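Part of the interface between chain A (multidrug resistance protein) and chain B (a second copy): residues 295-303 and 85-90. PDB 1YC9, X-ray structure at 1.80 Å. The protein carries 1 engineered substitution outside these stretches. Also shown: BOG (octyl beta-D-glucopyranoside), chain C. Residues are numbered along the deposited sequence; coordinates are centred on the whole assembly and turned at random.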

ATOM      1  N   TYR A 295     -28.205 -48.985 -10.620  1.00 14.28           N
ATOM      2  CA  TYR A 295     -28.311 -50.299 -10.102  1.00 12.23           C
ATOM      3  C   TYR A 295     -27.843 -50.307  -8.613  1.00 12.15           C
ATOM      4  O   TYR A 295     -26.940 -49.565  -8.258  1.00 12.95           O
ATOM      5  N   GLN A 296     -28.558 -51.073  -7.842  1.00 13.85           N
ATOM      6  CA  GLN A 296     -28.251 -51.326  -6.416  1.00 14.41           C
ATOM      7  C   GLN A 296     -28.559 -52.779  -6.175  1.00 14.44           C
ATOM      8  O   GLN A 296     -29.623 -53.301  -6.510  1.00 15.82           O
ATOM      9  N   ALA A 297     -27.627 -53.506  -5.496  1.00 15.90           N
ATOM     10  CA  ALA A 297     -27.834 -54.879  -5.218  1.00 14.07           C
ATOM     11  C   ALA A 297     -27.125 -55.391  -3.954  1.00 14.50           C
ATOM     12  O   ALA A 297     -26.060 -54.904  -3.645  1.00 15.61           O
ATOM     13  N   PHE A 298     -27.825 -56.285  -3.292  1.00 15.18           N
ATOM     14  CA  PHE A 298     -27.269 -57.225  -2.300  1.00 17.25           C
ATOM     15  C   PHE A 298     -26.597 -58.268  -3.166  1.00 17.00           C
ATOM     16  O   PHE A 298     -27.280 -58.988  -3.905  1.00 20.00           O
ATOM     17  N   GLY A 299     -25.280 -58.316  -3.128  1.00 18.10           N
ATOM     18  CA  GLY A 299     -24.477 -59.228  -3.905  1.00 19.05           C
ATOM     19  C   GLY A 299     -23.943 -58.516  -5.122  1.00 20.54           C
ATOM     20  O   GLY A 299     -24.704 -58.234  -6.051  1.00 19.13           O
ATOM     21  N   LEU A 300     -22.661 -58.207  -5.147  1.00 21.03           N
ATOM     22  CA  LEU A 300     -22.060 -57.511  -6.277  1.00 22.46           C
ATOM     23  C   LEU A 300     -22.237 -58.230  -7.595  1.00 23.99           C
ATOM     24  O   LEU A 300     -22.384 -57.569  -8.644  1.00 23.23           O
ATOM     25  N   ASP A 301     -22.274 -59.563  -7.535  1.00 23.68           N
ATOM     26  CA  ASP A 301     -22.501 -60.375  -8.754  1.00 24.97           C
ATOM     27  C   ASP A 301     -23.951 -60.283  -9.237  1.00 24.70           C
ATOM     28  O   ASP A 301     -24.308 -60.812 -10.283  1.00 25.43           O
ATOM     29  N   HIS A 302     -24.799 -59.626  -8.464  1.00 22.79           N
ATOM     30  CA  HIS A 302     -26.181 -59.395  -8.863  1.00 21.95           C
ATOM     31  C   HIS A 302     -26.514 -57.955  -9.244  1.00 20.08           C
ATOM     32  O   HIS A 302     -27.732 -57.636  -9.404  1.00 20.32           O
ATOM     33  N   LEU A 303     -25.493 -57.123  -9.385  1.00 18.51           N
ATOM     34  CA  LEU A 303     -25.651 -55.675  -9.544  1.00 17.91           C
ATOM     35  C   LEU A 303     -26.560 -55.348 -10.739  1.00 19.40           C
ATOM     36  O   LEU A 303     -27.435 -54.489 -10.663  1.00 17.75           O
TER
ATOM     37  N   VAL B  85     -37.527 -48.645  -6.283  1.00 14.39           N
ATOM     38  CA  VAL B  85     -36.536 -49.282  -5.374  1.00 17.04           C
ATOM     39  C   VAL B  85     -36.023 -50.537  -6.067  1.00 16.18           C
ATOM     40  O   VAL B  85     -36.778 -51.275  -6.738  1.00 15.36           O
ATOM     41  N   SER B  86     -34.735 -50.829  -5.860  1.00 15.75           N
ATOM     42  CA  SER B  86     -34.207 -52.107  -6.260  1.00 15.13           C
ATOM     43  C   SER B  86     -34.932 -53.295  -5.562  1.00 16.43           C
ATOM     44  O   SER B  86     -35.203 -53.254  -4.366  1.00 16.42           O
ATOM     45  N   GLU B  87     -35.164 -54.373  -6.290  1.00 15.73           N
ATOM     46  CA  GLU B  87     -35.919 -55.487  -5.758  1.00 18.80           C
ATOM     47  C   GLU B  87     -35.108 -56.283  -4.727  1.00 19.69           C
ATOM     48  O   GLU B  87     -35.722 -56.918  -3.878  1.00 18.91           O
ATOM     49  N   ARG B  88     -33.788 -56.248  -4.838  1.00 18.88           N
ATOM     50  CA  ARG B  88     -32.912 -57.102  -3.992  1.00 19.95           C
ATOM     51  C   ARG B  88     -31.705 -56.303  -3.585  1.00 18.46           C
ATOM     52  O   ARG B  88     -30.599 -56.479  -4.120  1.00 17.19           O
ATOM     53  N   TYR B  89     -31.921 -55.396  -2.633  1.00 17.55           N
ATOM     54  CA  TYR B  89     -30.877 -54.505  -2.204  1.00 18.97           C
ATOM     55  C   TYR B  89     -30.980 -54.385  -0.690  1.00 21.57           C
ATOM     56  O   TYR B  89     -30.277 -55.103   0.020  1.00 21.68           O
ATOM     57  N   GLN B  90     -31.873 -53.539  -0.204  1.00 23.02           N
ATOM     58  CA  GLN B  90     -31.988 -53.268   1.236  1.00 28.02           C
ATOM     59  C   GLN B  90     -33.356 -53.573   1.861  1.00 30.64           C
ATOM     60  O   GLN B  90     -33.488 -53.564   3.100  1.00 32.50           O
TER

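What does Arg B88, which covers the most surface of any residue here, do with its long side chain? Its CA-to-CB bond points sideways, but chi1, chi2 and chi3 are all t, and the extended chain carries the guanidinium to the strand end of chain A. There one face of the guanidinium lies against Phe A298, with NH1 4.1 Å from Phe A298 CD2. Its NH2 also sits over one face of the His A302 ring, 3.5 Å from His A302 CD2. The histidine, chi1 m, has its CA-to-CB bond toward chain B and adds a small patch to the contact. Gly A299, between these two ring-bearing residues, has no side chain, and its backbone angles by themselves call for glycine.

How does Tyr B89 fit against the strand? Its chi1 is t, and the ring lies beside the chain A backbone, with CD1 3.5 Å from Ala A297 N. Gln A296 points toward chain B and covers one face of this ring: its CB stands 3.5 Å from the ring centroid of Tyr B89, nearly on the ring normal, a CH-pi contact. With chi1 m and chi2 t, the glutamine then extends so that OE1 comes within 3.5 Å of Tyr B89 CD2. The methyl of Ala A297 points away overall, yet still touches the other stretch.

Which polar partners hold this packing in place? Ser B86, chi1 t, points toward chain A, and its OG donates a short 2.6 Å hydrogen bond to Gln A296 O. The same OG accepts a weak hydrogen bond from Arg B88 N at 3.5 Å, which ties the serine to its own loop. Further along, Phe A298 N donates to Arg B88 O at 2.9 Å and nearly linearly, while Ala A297 CA makes a CA-H...O contact with that oxygen at 3.4 Å. Phe A298, chi1 t, has its CA-to-CB bond toward chain B, and its CB approaches Tyr B89 O to 3.6 Å.

Where do waters and the detergent enter? Water 1 donates to Gln A296 OE1 at 2.6 Å and accepts from Ser B86 N at 2.9 Å, so it links the glutamine's amide to the serine's backbone. Water 2 donates to Phe A298 O and to Arg B88 O, each at 2.8 Å, and accepts a weak bond from Arg B88 NH2 at 2.8 Å. The octyl glucoside lies outside this contact: Tyr A295 points away from chain B, and its CE2 comes within 3.5 Å of BOG O5.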

ATOM      1  CB  TYR A 295     -27.286 -51.168 -10.774  1.00 14.34           C
ATOM      2  CG  TYR A 295     -27.433 -51.148 -12.314  1.00 15.22           C
ATOM      3  CD1 TYR A 295     -26.689 -50.256 -13.064  1.00 20.97           C
ATOM      4  CD2 TYR A 295     -28.272 -52.028 -12.939  1.00 20.33           C
ATOM      5  CE1 TYR A 295     -26.770 -50.253 -14.444  1.00 21.64           C
ATOM      6  CE2 TYR A 295     -28.346 -52.054 -14.346  1.00 19.83           C
ATOM      7  CZ  TYR A 295     -27.587 -51.170 -15.051  1.00 26.09           C
ATOM      8  OH  TYR A 295     -27.609 -51.129 -16.414  1.00 28.56           O
ATOM      9  CB  GLN A 296     -29.093 -50.399  -5.530  1.00 13.19           C
ATOM     10  CG  GLN A 296     -28.812 -48.938  -5.698  1.00 15.00           C
ATOM     11  CD  GLN A 296     -29.828 -48.057  -4.996  1.00 17.25           C
ATOM     12  OE1 GLN A 296     -30.943 -48.489  -4.743  1.00 18.98           O
ATOM     13  NE2 GLN A 296     -29.414 -46.868  -4.634  1.00 20.34           N
ATOM     14  CB  ALA A 297     -27.409 -55.744  -6.441  1.00 15.46           C
ATOM     15  CB  PHE A 298     -28.436 -57.796  -1.521  1.00 17.85           C
ATOM     16  CG  PHE A 298     -28.042 -58.805  -0.492  1.00 21.36           C
ATOM     17  CD1 PHE A 298     -27.876 -58.425   0.835  1.00 20.24           C
ATOM     18  CD2 PHE A 298     -27.874 -60.120  -0.837  1.00 23.74           C
ATOM     19  CE1 PHE A 298     -27.538 -59.349   1.781  1.00 23.61           C
ATOM     20  CE2 PHE A 298     -27.506 -61.064   0.164  1.00 26.20           C
ATOM     21  CZ  PHE A 298     -27.366 -60.646   1.438  1.00 20.42           C
ATOM     22  CB  LEU A 300     -20.559 -57.335  -6.079  1.00 23.59           C
ATOM     23  CG  LEU A 300     -20.163 -56.347  -5.016  1.00 25.53           C
ATOM     24  CD1 LEU A 300     -18.621 -56.443  -4.962  1.00 28.06           C
ATOM     25  CD2 LEU A 300     -20.623 -54.950  -5.401  1.00 28.05           C
ATOM     26  CB  ASP A 301     -22.113 -61.826  -8.580  1.00 26.81           C
ATOM     27  CG  ASP A 301     -22.694 -62.453  -7.372  1.00 29.22           C
ATOM     28  OD1 ASP A 301     -22.948 -61.775  -6.352  1.00 32.30           O
ATOM     29  OD2 ASP A 301     -22.905 -63.680  -7.307  1.00 37.16           O
ATOM     30  CB  HIS A 302     -27.087 -59.853  -7.727  1.00 21.57           C
ATOM     31  CG  HIS A 302     -27.069 -61.333  -7.510  1.00 26.89           C
ATOM     32  ND1 HIS A 302     -27.675 -62.224  -8.371  1.00 28.82           N
ATOM     33  CD2 HIS A 302     -26.524 -62.080  -6.512  1.00 32.13           C
ATOM     34  CE1 HIS A 302     -27.485 -63.458  -7.921  1.00 35.05           C
ATOM     35  NE2 HIS A 302     -26.788 -63.395  -6.794  1.00 32.08           N
ATOM     36  CB  LEU A 303     -24.315 -55.007  -9.727  1.00 18.04           C
ATOM     37  CG  LEU A 303     -24.323 -53.501  -9.789  1.00 19.50           C
ATOM     38  CD1 LEU A 303     -24.948 -52.899  -8.497  1.00 21.31           C
ATOM     39  CD2 LEU A 303     -22.924 -52.995 -10.044  1.00 20.81           C
TER
ATOM     40  CB  VAL B  85     -37.225 -49.605  -4.037  1.00 17.99           C
ATOM     41  CG1 VAL B  85     -36.319 -50.342  -3.049  1.00 23.50           C
ATOM     42  CG2 VAL B  85     -37.685 -48.303  -3.417  1.00 20.10           C
ATOM     43  CB  SER B  86     -32.686 -52.172  -5.971  1.00 15.55           C
ATOM     44  OG  SER B  86     -32.242 -53.486  -6.307  1.00 15.39           O
ATOM     45  CB  GLU B  87     -36.386 -56.470  -6.816  1.00 19.29           C
ATOM     46  CG  GLU B  87     -37.552 -55.944  -7.660  1.00 22.91           C
ATOM     47  CD  GLU B  87     -38.031 -56.995  -8.669  1.00 27.85           C
ATOM     48  OE1 GLU B  87     -38.473 -56.596  -9.745  1.00 28.57           O
ATOM     49  OE2 GLU B  87     -37.938 -58.216  -8.399  1.00 34.76           O
ATOM     50  CB  ARG B  88     -32.548 -58.400  -4.746  1.00 21.39           C
ATOM     51  CG  ARG B  88     -32.142 -59.618  -3.832  1.00 30.42           C
ATOM     52  CD  ARG B  88     -32.317 -61.083  -4.486  1.00 37.14           C
ATOM     53  NE  ARG B  88     -31.465 -62.077  -3.803  1.00 41.48           N
ATOM     54  CZ  ARG B  88     -30.112 -62.130  -3.902  1.00 46.21           C
ATOM     55  NH1 ARG B  88     -29.428 -63.033  -3.201  1.00 47.26           N
ATOM     56  NH2 ARG B  88     -29.435 -61.290  -4.686  1.00 45.86           N
ATOM     57  CB  TYR B  89     -30.961 -53.133  -2.915  1.00 18.71           C
ATOM     58  CG  TYR B  89     -29.980 -52.101  -2.465  1.00 17.35           C
ATOM     59  CD1 TYR B  89     -28.634 -52.413  -2.305  1.00 13.80           C
ATOM     60  CD2 TYR B  89     -30.349 -50.798  -2.198  1.00 16.86           C
ATOM     61  CE1 TYR B  89     -27.692 -51.446  -2.002  1.00 15.11           C
ATOM     62  CE2 TYR B  89     -29.419 -49.839  -1.798  1.00 18.41           C
ATOM     63  CZ  TYR B  89     -28.077 -50.157  -1.692  1.00 18.30           C
ATOM     64  OH  TYR B  89     -27.128 -49.224  -1.323  1.00 18.38           O
ATOM     65  CB  GLN B  90     -31.553 -51.818   1.509  1.00 27.53           C
ATOM     66  CG  GLN B  90     -30.016 -51.745   1.536  1.00 30.74           C
ATOM     67  CD  GLN B  90     -29.414 -50.382   1.793  1.00 35.94           C
ATOM     68  OE1 GLN B  90     -28.212 -50.291   2.101  1.00 43.75           O
ATOM     69  NE2 GLN B  90     -30.198 -49.340   1.665  1.00 33.71           N
TER
HETATM   70  C1  BOG C1001     -31.661 -51.256 -16.638  1.00 27.50           C
HETATM   71  O1  BOG C1001     -31.282 -49.943 -16.584  1.00 23.45           O
HETATM   72  C2  BOG C1001     -32.510 -51.627 -17.893  1.00 25.96           C
HETATM   73  O2  BOG C1001     -33.254 -50.517 -18.451  1.00 19.65           O
HETATM   74  C3  BOG C1001     -33.206 -52.926 -17.674  1.00 25.01           C
HETATM   75  O3  BOG C1001     -33.902 -53.404 -18.789  1.00 20.24           O
HETATM   76  C4  BOG C1001     -32.957 -53.868 -16.514  1.00 21.78           C
HETATM   77  O4  BOG C1001     -33.985 -54.733 -16.062  1.00 25.28           O
HETATM   78  C5  BOG C1001     -32.211 -53.233 -15.332  1.00 20.68           C
HETATM   79  O5  BOG C1001     -31.620 -52.017 -15.446  1.00 24.34           O
HETATM   80  C6  BOG C1001     -31.622 -54.163 -14.259  1.00 20.64           C
HETATM   81  O6  BOG C1001     -30.604 -54.850 -15.069  1.00 21.86           O
HETATM   82  C1' BOG C1001     -30.777 -49.307 -15.413  1.00 23.26           C
HETATM   83  C2' BOG C1001     -29.691 -48.354 -15.763  1.00 20.52           C
HETATM   84  C3' BOG C1001     -30.015 -47.432 -16.939  1.00 23.25           C
HETATM   85  C4' BOG C1001     -28.949 -46.385 -17.140  1.00 25.34           C
HETATM   86  C5' BOG C1001     -29.304 -45.479 -18.288  1.00 30.97           C
HETATM   87  C6' BOG C1001     -28.448 -44.212 -18.356  1.00 35.49           C
HETATM   88  C7' BOG C1001     -27.166 -44.378 -19.150  1.00 36.63           C
HETATM   89  C8' BOG C1001     -26.514 -43.018 -19.391  1.00 35.38           C
HETATM   90  O   HOH W   1     -33.393 -49.042  -3.982  1.00 16.52           O
HETATM   91  O   HOH W   2     -29.487 -58.644  -5.521  1.00 26.90           O